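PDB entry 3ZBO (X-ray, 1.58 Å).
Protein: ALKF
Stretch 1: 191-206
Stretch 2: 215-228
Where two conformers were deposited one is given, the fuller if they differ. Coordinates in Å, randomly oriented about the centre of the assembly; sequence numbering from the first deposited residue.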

ATOM      1  N   LEU A 191       8.142  -3.445 -19.864  1.00 14.49           N
ATOM      2  CA  LEU A 191       9.016  -4.403 -19.263  1.00 15.67           C
ATOM      3  C   LEU A 191       8.246  -5.663 -18.831  1.00 15.40           C
ATOM      4  O   LEU A 191       8.705  -6.404 -17.944  1.00 15.73           O
ATOM      5  CB  LEU A 191       9.678  -3.774 -17.996  1.00 15.04           C
ATOM      6  CG  LEU A 191      10.663  -2.673 -18.393  1.00 14.88           C
ATOM      7  CD1 LEU A 191      11.151  -1.958 -17.174  1.00 17.42           C
ATOM      8  CD2 LEU A 191      11.805  -3.201 -19.190  1.00 19.52           C
ATOM      9  N   HIS A 192       7.172  -5.963 -19.606  1.00 14.72           N
ATOM     10  CA  HIS A 192       6.460  -7.248 -19.325  1.00 15.49           C
ATOM     11  C   HIS A 192       7.384  -8.453 -19.356  1.00 14.82           C
ATOM     12  O   HIS A 192       7.413  -9.271 -18.388  1.00 16.31           O
ATOM     13  CB  HIS A 192       5.327  -7.456 -20.353  1.00 14.64           C
ATOM     14  CG  HIS A 192       4.733  -8.800 -20.194  1.00 14.59           C
ATOM     15  ND1 HIS A 192       4.789  -9.850 -21.099  1.00 24.35           N
ATOM     16  CD2 HIS A 192       4.121  -9.274 -19.101  1.00 11.92           C
ATOM     17  CE1 HIS A 192       4.149 -10.913 -20.581  1.00 15.50           C
ATOM     18  NE2 HIS A 192       3.726 -10.559 -19.375  1.00 20.28           N
ATOM     19  N   GLU A 193       8.187  -8.600 -20.423  1.00 16.71           N
ATOM     20  CA  GLU A 193       8.988  -9.817 -20.532  1.00 16.87           C
ATOM     21  C   GLU A 193      10.062  -9.888 -19.476  1.00 15.76           C
ATOM     22  O   GLU A 193      10.274 -10.962 -18.922  1.00 18.04           O
ATOM     23  CB  GLU A 193       9.588  -9.922 -21.950  1.00 18.90           C
ATOM     24  CG  GLU A 193       8.468  -9.886 -23.023  1.00 22.73           C
ATOM     25  CD  GLU A 193       7.825  -8.408 -23.272  1.00 33.24           C
ATOM     26  OE1 GLU A 193       8.394  -7.234 -22.889  1.00 25.92           O
ATOM     27  OE2 GLU A 193       6.664  -8.456 -23.859  1.00 38.21           O
ATOM     28  N   LYS A 194      10.709  -8.750 -19.144  1.00 15.64           N
ATOM     29  CA  LYS A 194      11.786  -8.797 -18.136  1.00 15.95           C
ATOM     30  C   LYS A 194      11.195  -9.148 -16.768  1.00 15.68           C
ATOM     31  O   LYS A 194      11.840  -9.833 -16.011  1.00 17.77           O
ATOM     32  CB  LYS A 194      12.479  -7.438 -18.057  1.00 15.17           C
ATOM     33  CG  LYS A 194      13.584  -7.373 -17.049  1.00 19.10           C
ATOM     34  CD  LYS A 194      14.326  -5.992 -17.040  1.00 20.52           C
ATOM     35  CE  LYS A 194      15.456  -6.109 -16.051  1.00 24.35           C
ATOM     36  NZ  LYS A 194      16.696  -6.672 -16.672  1.00 33.06           N
ATOM     37  N   ALA A 195      10.001  -8.594 -16.472  1.00 16.04           N
ATOM     38  CA  ALA A 195       9.403  -8.867 -15.142  1.00 14.03           C
ATOM     39  C   ALA A 195       9.059 -10.355 -14.987  1.00 14.57           C
ATOM     40  O   ALA A 195       9.203 -10.954 -13.915  1.00 14.67           O
ATOM     41  CB  ALA A 195       8.155  -7.962 -14.889  1.00 14.96           C
ATOM     42  N   VAL A 196       8.576 -10.947 -16.082  1.00 13.86           N
ATOM     43  CA  VAL A 196       8.266 -12.407 -16.091  1.00 15.19           C
ATOM     44  C   VAL A 196       9.553 -13.172 -15.822  1.00 14.73           C
ATOM     45  O   VAL A 196       9.553 -14.123 -15.008  1.00 15.26           O
ATOM     46  CB  VAL A 196       7.555 -12.849 -17.418  1.00 15.55           C
ATOM     47  CG1 VAL A 196       7.516 -14.344 -17.556  1.00 14.79           C
ATOM     48  CG2 VAL A 196       6.158 -12.217 -17.459  1.00 14.48           C
ATOM     49  N   GLU A 197      10.658 -12.771 -16.488  1.00 15.99           N
ATOM     50  CA  GLU A 197      11.884 -13.529 -16.312  1.00 16.54           C
ATOM     51  C   GLU A 197      12.439 -13.307 -14.899  1.00 16.20           C
ATOM     52  O   GLU A 197      12.874 -14.270 -14.264  1.00 16.76           O
ATOM     53  CB  GLU A 197      12.856 -13.006 -17.391  1.00 18.20           C
ATOM     54  CG  GLU A 197      14.254 -13.642 -17.260  1.00 26.43           C
ATOM     55  CD  GLU A 197      14.225 -15.171 -17.261  1.00 38.65           C
ATOM     56  OE1 GLU A 197      13.421 -15.765 -18.043  1.00 42.37           O
ATOM     57  OE2 GLU A 197      15.019 -15.788 -16.470  1.00 41.71           O
ATOM     58  N   ILE A 198      12.315 -12.070 -14.384  1.00 13.95           N
ATOM     59  CA  ILE A 198      12.776 -11.841 -13.009  1.00 16.27           C
ATOM     60  C   ILE A 198      11.983 -12.669 -12.035  1.00 14.43           C
ATOM     61  O   ILE A 198      12.525 -13.230 -11.059  1.00 15.58           O
ATOM     62  CB  ILE A 198      12.852 -10.398 -12.695  1.00 15.33           C
ATOM     63  CG1 ILE A 198      14.098  -9.960 -13.486  1.00 21.35           C
ATOM     64  CG2 ILE A 198      13.178 -10.147 -11.218  1.00 17.71           C
ATOM     65  CD1 ILE A 198      14.414  -8.653 -13.446  1.00 25.76           C
ATOM     66  N   ALA A 199      10.673 -12.710 -12.257  1.00 13.93           N
ATOM     67  CA  ALA A 199       9.821 -13.559 -11.356  1.00 14.98           C
ATOM     68  C   ALA A 199      10.267 -15.000 -11.347  1.00 16.42           C
ATOM     69  O   ALA A 199      10.321 -15.606 -10.272  1.00 15.78           O
ATOM     70  CB  ALA A 199       8.340 -13.426 -11.683  1.00 15.56           C
ATOM     71  N   LYS A 200      10.588 -15.552 -12.528  1.00 16.24           N
ATOM     72  CA  LYS A 200      11.099 -16.913 -12.585  1.00 17.26           C
ATOM     73  C   LYS A 200      12.407 -17.044 -11.823  1.00 16.40           C
ATOM     74  O   LYS A 200      12.590 -18.054 -11.080  1.00 17.42           O
ATOM     75  CB  LYS A 200      11.312 -17.240 -14.054  1.00 16.93           C
ATOM     76  CG  LYS A 200      11.772 -18.668 -14.233  1.00 23.79           C
ATOM     77  CD  LYS A 200      11.913 -18.995 -15.720  1.00 29.63           C
ATOM     78  CE  LYS A 200      12.090 -20.499 -15.960  1.00 36.04           C
ATOM     79  NZ  LYS A 200      12.702 -20.608 -17.325  1.00 41.99           N
ATOM     80  N   GLU A 201      13.292 -16.062 -11.960  1.00 16.72           N
ATOM     81  CA  GLU A 201      14.611 -16.093 -11.244  1.00 16.49           C
ATOM     82  C   GLU A 201      14.410 -16.025  -9.733  1.00 18.03           C
ATOM     83  O   GLU A 201      15.124 -16.729  -9.000  1.00 19.26           O
ATOM     84  CB  GLU A 201      15.545 -14.979 -11.725  1.00 19.30           C
ATOM     85  CG  GLU A 201      15.950 -15.279 -13.138  1.00 23.85           C
ATOM     86  CD  GLU A 201      16.998 -14.388 -13.730  1.00 36.26           C
ATOM     87  OE1 GLU A 201      17.955 -14.060 -13.029  1.00 38.40           O
ATOM     88  OE2 GLU A 201      16.880 -14.105 -14.949  1.00 41.51           O
ATOM     89  N   VAL A 202      13.444 -15.171  -9.291  1.00 15.35           N
ATOM     90  CA  VAL A 202      13.206 -14.986  -7.870  1.00 14.21           C
ATOM     91  C   VAL A 202      12.580 -16.231  -7.244  1.00 15.47           C
ATOM     92  O   VAL A 202      12.946 -16.647  -6.132  1.00 15.99           O
ATOM     93  CB  VAL A 202      12.336 -13.713  -7.711  1.00 14.58           C
ATOM     94  CG1 VAL A 202      11.757 -13.655  -6.333  1.00 16.40           C
ATOM     95  CG2 VAL A 202      13.221 -12.506  -7.868  1.00 15.25           C
ATOM     96  N   GLY A 203      11.610 -16.819  -7.906  1.00 15.15           N
ATOM     97  CA  GLY A 203      10.990 -18.002  -7.391  1.00 13.92           C
ATOM     98  C   GLY A 203      10.084 -17.687  -6.203  1.00 15.73           C
ATOM     99  O   GLY A 203       9.601 -16.578  -6.072  1.00 15.83           O
ATOM    100  N   ILE A 204       9.916 -18.643  -5.309  1.00 12.98           N
ATOM    101  CA  ILE A 204       9.078 -18.450  -4.157  1.00 13.74           C
ATOM    102  C   ILE A 204       9.749 -17.475  -3.149  1.00 13.85           C
ATOM    103  O   ILE A 204      10.944 -17.575  -2.869  1.00 14.62           O
ATOM    104  CB  ILE A 204       8.876 -19.774  -3.375  1.00 13.86           C
ATOM    105  CG1 ILE A 204       8.144 -20.809  -4.283  1.00 13.31           C
ATOM    106  CG2 ILE A 204       8.081 -19.569  -2.068  1.00 12.73           C
ATOM    107  CD1 ILE A 204       6.733 -20.318  -4.667  1.00 15.63           C
ATOM    108  N   VAL A 205       8.935 -16.543  -2.643  1.00 11.81           N
ATOM    109  CA  VAL A 205       9.408 -15.561  -1.655  1.00 13.25           C
ATOM    110  C   VAL A 205       8.659 -15.839  -0.372  1.00 14.13           C
ATOM    111  O   VAL A 205       7.393 -15.931  -0.360  1.00 14.21           O
ATOM    112  CB  VAL A 205       9.026 -14.116  -2.157  1.00 12.64           C
ATOM    113  CG1 VAL A 205       9.243 -13.079  -1.023  1.00 14.04           C
ATOM    114  CG2 VAL A 205       9.952 -13.802  -3.378  1.00 12.48           C
ATOM    115  N   GLU A 206       9.426 -16.063   0.688  1.00 12.94           N
ATOM    116  CA  GLU A 206       8.832 -16.464   1.978  1.00 13.68           C
ATOM    117  C   GLU A 206       8.808 -15.260   2.903  1.00 13.29           C
ATOM    118  O   GLU A 206       9.864 -14.746   3.297  1.00 14.58           O
ATOM    119  CB  GLU A 206       9.614 -17.655   2.620  1.00 13.57           C
ATOM    120  CG  GLU A 206       9.016 -17.919   3.994  1.00 17.06           C
ATOM    121  CD  GLU A 206       9.711 -19.030   4.732  1.00 21.87           C
ATOM    122  OE1 GLU A 206      10.690 -19.628   4.277  1.00 21.49           O
ATOM    123  OE2 GLU A 206       9.199 -19.316   5.837  1.00 27.84           O
TER
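Stretch 2 (215-228) SLLNASESIQKELD

Stretch 2 retraces stretch 1 in reverse: its strand, beginning by Ser 215, runs antiparallel to the strand that includes Val 205 and Glu 206 (152° between directions), and its helix, from Ala 219, packs against helix 192-202 at 144°, the axes 8.9 Å apart at closest approach. Val 205 and Leu 217 form the hydrogen-bonded pair of the ladder, Val 205 N to Leu 217 O at 3.0 Å and Leu 217 N to Val 205 O at 2.6 Å. Their side chains share one face of the sheet, Val 205 with chi1 t and Leu 217 as m,t, with the two CB atoms 4.1 Å apart. Ile 204, Glu 206, Leu 216 and Asn 218 point to the other face. There Ile 204, m at both chi1 and chi2, brings its side-chain end nearer stretch 2: CD1 lies 3.7 Å from Asn 218 CB, and CG2 lies 4.0 Å from Leu 216 CB. Leu 216 (m,t) sets CD2 3.7 Å from CG of Glu 206, whose extended t,t chain offers its aliphatic part to the leucine. Asn 218, chi1 t, has its own task: OD1 accepts from Glu 221 N at 3.0 Å and caps the new helix. Between the helices, Ala 199 CB meets Ala 219 CB at 4.0 Å, with their CA-to-CB bonds directed toward the opposite stretch. Ile 223 (m,t) also points toward stretch 1, placing CD1 3.8 Å from Ala 199 CB and CG2 4.0 Å from CG2 of Val 196 (chi1 t). Farther along, Leu 227 (m,t) reaches the His 192 ring obliquely through CD2. Ser 220, chi1 m, lays OG 3.2 Å from Ala 199 C; water 1 joins this OG (2.8 Å) to Val 196 O (2.7 Å). Gly 203 leaves the first helix with positive phi, a conformation favouring glycine.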

ATOM      1  N   SER A 215       3.923 -16.700   4.763  1.00 14.24           N
ATOM      2  CA  SER A 215       3.287 -16.602   3.453  1.00 15.50           C
ATOM      3  C   SER A 215       4.284 -16.971   2.375  1.00 15.12           C
ATOM      4  O   SER A 215       5.350 -16.365   2.326  1.00 16.54           O
ATOM      5  CB  SER A 215       2.804 -15.169   3.314  1.00 17.08           C
ATOM      6  OG  SER A 215       2.113 -15.121   2.091  1.00 25.42           O
ATOM      7  N   LEU A 216       3.989 -18.006   1.577  1.00 14.06           N
ATOM      8  CA  LEU A 216       4.860 -18.349   0.439  1.00 14.45           C
ATOM      9  C   LEU A 216       4.363 -17.696  -0.858  1.00 15.09           C
ATOM     10  O   LEU A 216       3.343 -18.234  -1.490  1.00 17.00           O
ATOM     11  CB  LEU A 216       4.892 -19.884   0.284  1.00 14.95           C
ATOM     12  CG  LEU A 216       5.462 -20.616   1.512  1.00 15.87           C
ATOM     13  CD1 LEU A 216       5.689 -22.106   1.137  1.00 18.21           C
ATOM     14  CD2 LEU A 216       6.803 -20.057   1.914  1.00 18.78           C
ATOM     15  N   LEU A 217       4.971 -16.545  -1.198  1.00 12.11           N
ATOM     16  CA  LEU A 217       4.447 -15.820  -2.390  1.00 13.85           C
ATOM     17  C   LEU A 217       5.033 -16.465  -3.654  1.00 14.13           C
ATOM     18  O   LEU A 217       6.183 -16.862  -3.697  1.00 15.22           O
ATOM     19  CB  LEU A 217       4.925 -14.400  -2.288  1.00 14.13           C
ATOM     20  CG  LEU A 217       4.306 -13.675  -1.050  1.00 15.54           C
ATOM     21  CD1 LEU A 217       4.774 -12.247  -0.975  1.00 15.63           C
ATOM     22  CD2 LEU A 217       2.772 -13.708  -0.994  1.00 17.70           C
ATOM     23  N   ASN A 218       4.291 -16.410  -4.747  1.00 13.18           N
ATOM     24  CA  ASN A 218       4.763 -16.942  -6.018  1.00 12.67           C
ATOM     25  C   ASN A 218       4.313 -16.016  -7.135  1.00 13.98           C
ATOM     26  O   ASN A 218       3.204 -16.127  -7.732  1.00 16.04           O
ATOM     27  CB  ASN A 218       4.050 -18.284  -6.194  1.00 13.44           C
ATOM     28  CG  ASN A 218       4.508 -19.046  -7.446  1.00 13.41           C
ATOM     29  OD1 ASN A 218       5.111 -18.511  -8.370  1.00 16.10           O
ATOM     30  ND2 ASN A 218       4.181 -20.368  -7.455  1.00 17.26           N
ATOM     31  N   ALA A 219       5.242 -15.092  -7.410  1.00 13.02           N
ATOM     32  CA  ALA A 219       4.924 -13.997  -8.386  1.00 12.93           C
ATOM     33  C   ALA A 219       4.750 -14.639  -9.762  1.00 13.47           C
ATOM     34  O   ALA A 219       3.898 -14.170 -10.523  1.00 14.48           O
ATOM     35  CB  ALA A 219       6.069 -12.962  -8.434  1.00 13.60           C
ATOM     36  N   SER A 220       5.534 -15.650 -10.090  1.00 13.47           N
ATOM     37  CA  SER A 220       5.376 -16.252 -11.421  1.00 13.19           C
ATOM     38  C   SER A 220       3.946 -16.743 -11.586  1.00 14.38           C
ATOM     39  O   SER A 220       3.316 -16.552 -12.693  1.00 15.23           O
ATOM     40  CB  SER A 220       6.368 -17.409 -11.655  1.00 13.86           C
ATOM     41  OG  SER A 220       7.698 -16.919 -11.774  1.00 14.91           O
ATOM     42  N   GLU A 221       3.431 -17.424 -10.571  1.00 13.80           N
ATOM     43  CA  GLU A 221       2.056 -17.972 -10.580  0.50 14.91           C
ATOM     44  C   GLU A 221       1.032 -16.853 -10.685  1.00 15.37           C
ATOM     45  O   GLU A 221       0.013 -16.931 -11.425  1.00 15.34           O
ATOM     46  CB  GLU A 221       1.791 -18.806  -9.325  0.50 16.74           C
ATOM     47  CG  GLU A 221       0.375 -19.427  -9.235  0.50 16.68           C
ATOM     48  CD  GLU A 221       0.158 -20.197  -7.924  0.50 25.47           C
ATOM     49  OE1 GLU A 221      -0.002 -19.629  -6.790  0.50 28.80           O
ATOM     50  OE2 GLU A 221       0.215 -21.399  -8.035  0.50 30.40           O
ATOM     51  N   SER A 222       1.230 -15.819  -9.854  1.00 13.73           N
ATOM     52  CA  SER A 222       0.234 -14.727  -9.738  0.50 14.47           C
ATOM     53  C   SER A 222       0.159 -14.005 -11.093  1.00 13.99           C
ATOM     54  O   SER A 222      -0.949 -13.659 -11.571  1.00 14.43           O
ATOM     55  CB  SER A 222       0.591 -13.781  -8.610  0.50 17.08           C
ATOM     56  OG  SER A 222       0.552 -14.519  -7.416  0.50 18.63           O
ATOM     57  N   ILE A 223       1.337 -13.772 -11.680  1.00 12.34           N
ATOM     58  CA  ILE A 223       1.404 -13.115 -13.037  1.00 10.43           C
ATOM     59  C   ILE A 223       0.738 -14.045 -14.052  1.00 13.37           C
ATOM     60  O   ILE A 223      -0.090 -13.556 -14.837  1.00 13.61           O
ATOM     61  CB  ILE A 223       2.858 -12.885 -13.473  1.00 11.67           C
ATOM     62  CG1 ILE A 223       3.447 -11.780 -12.622  1.00 12.33           C
ATOM     63  CG2 ILE A 223       3.003 -12.605 -14.989  1.00 13.62           C
ATOM     64  CD1 ILE A 223       4.969 -11.888 -12.676  1.00 15.13           C
ATOM     65  N   GLN A 224       1.008 -15.350 -13.985  1.00 13.90           N
ATOM     66  CA  GLN A 224       0.357 -16.231 -14.928  1.00 14.42           C
ATOM     67  C   GLN A 224      -1.163 -16.209 -14.820  1.00 14.51           C
ATOM     68  O   GLN A 224      -1.865 -16.247 -15.866  1.00 14.50           O
ATOM     69  CB  GLN A 224       0.915 -17.673 -14.792  1.00 17.11           C
ATOM     70  CG  GLN A 224       0.301 -18.632 -15.853  1.00 17.72           C
ATOM     71  CD  GLN A 224       0.710 -18.198 -17.285  1.00 21.84           C
ATOM     72  OE1 GLN A 224      -0.120 -17.994 -18.153  1.00 27.85           O
ATOM     73  NE2 GLN A 224       2.006 -18.022 -17.490  1.00 27.93           N
ATOM     74  N   LYS A 225      -1.700 -16.095 -13.609  1.00 13.44           N
ATOM     75  CA  LYS A 225      -3.183 -16.048 -13.420  1.00 15.21           C
ATOM     76  C   LYS A 225      -3.726 -14.816 -14.105  1.00 14.61           C
ATOM     77  O   LYS A 225      -4.823 -14.869 -14.664  1.00 14.05           O
ATOM     78  CB  LYS A 225      -3.575 -16.157 -11.922  1.00 19.72           C
ATOM     79  CG  LYS A 225      -3.265 -17.500 -11.441  1.00 24.68           C
ATOM     80  CD  LYS A 225      -3.530 -17.687  -9.935  1.00 28.30           C
ATOM     81  CE  LYS A 225      -3.029 -19.099  -9.516  1.00 35.94           C
ATOM     82  NZ  LYS A 225      -3.471 -19.420  -8.133  1.00 38.06           N
ATOM     83  N   GLU A 226      -3.028 -13.688 -13.999  1.00 11.99           N
ATOM     84  CA  GLU A 226      -3.499 -12.516 -14.674  1.00 12.58           C
ATOM     85  C   GLU A 226      -3.416 -12.607 -16.174  1.00 14.35           C
ATOM     86  O   GLU A 226      -4.370 -12.203 -16.841  1.00 13.29           O
ATOM     87  CB  GLU A 226      -2.704 -11.276 -14.188  1.00 15.82           C
ATOM     88  CG  GLU A 226      -2.980 -10.990 -12.668  1.00 19.20           C
ATOM     89  CD  GLU A 226      -4.176 -10.103 -12.473  1.00 34.76           C
ATOM     90  OE1 GLU A 226      -5.347 -10.534 -12.686  1.00 28.58           O
ATOM     91  OE2 GLU A 226      -3.940  -8.939 -12.075  1.00 42.26           O
ATOM     92  N   LEU A 227      -2.344 -13.206 -16.663  1.00 12.87           N
ATOM     93  CA  LEU A 227      -2.284 -13.461 -18.125  1.00 13.65           C
ATOM     94  C   LEU A 227      -3.379 -14.381 -18.603  1.00 13.60           C
ATOM     95  O   LEU A 227      -4.008 -14.128 -19.648  1.00 13.48           O
ATOM     96  CB  LEU A 227      -0.953 -14.016 -18.507  1.00 13.40           C
ATOM     97  CG  LEU A 227       0.253 -13.087 -18.140  1.00 15.32           C
ATOM     98  CD1 LEU A 227       1.549 -13.686 -18.556  1.00 15.93           C
ATOM     99  CD2 LEU A 227       0.111 -11.656 -18.858  1.00 17.47           C
ATOM    100  N   ASP A 228      -3.681 -15.385 -17.790  1.00 12.92           N
ATOM    101  CA  ASP A 228      -4.834 -16.314 -18.136  1.00 12.86           C
ATOM    102  C   ASP A 228      -6.220 -15.604 -18.218  1.00 13.36           C
ATOM    103  O   ASP A 228      -7.107 -16.048 -18.995  1.00 14.31           O
ATOM    104  CB  ASP A 228      -4.909 -17.445 -17.089  1.00 13.61           C
ATOM    105  CG  ASP A 228      -3.735 -18.448 -17.181  1.00 16.31           C
ATOM    106  OD1 ASP A 228      -2.882 -18.363 -18.108  1.00 17.91           O
ATOM    107  OD2 ASP A 228      -3.666 -19.295 -16.239  1.00 23.37           O
TER
HETATM  108  O   HOH W   1       7.523 -15.833 -14.323  1.00 17.96           O
HETATM  109  O   HOH W   2       8.082 -16.092  -8.732  1.00 15.14           O
HETATM  110  O   HOH W   3       7.553 -14.758  -5.834  1.00 16.92           O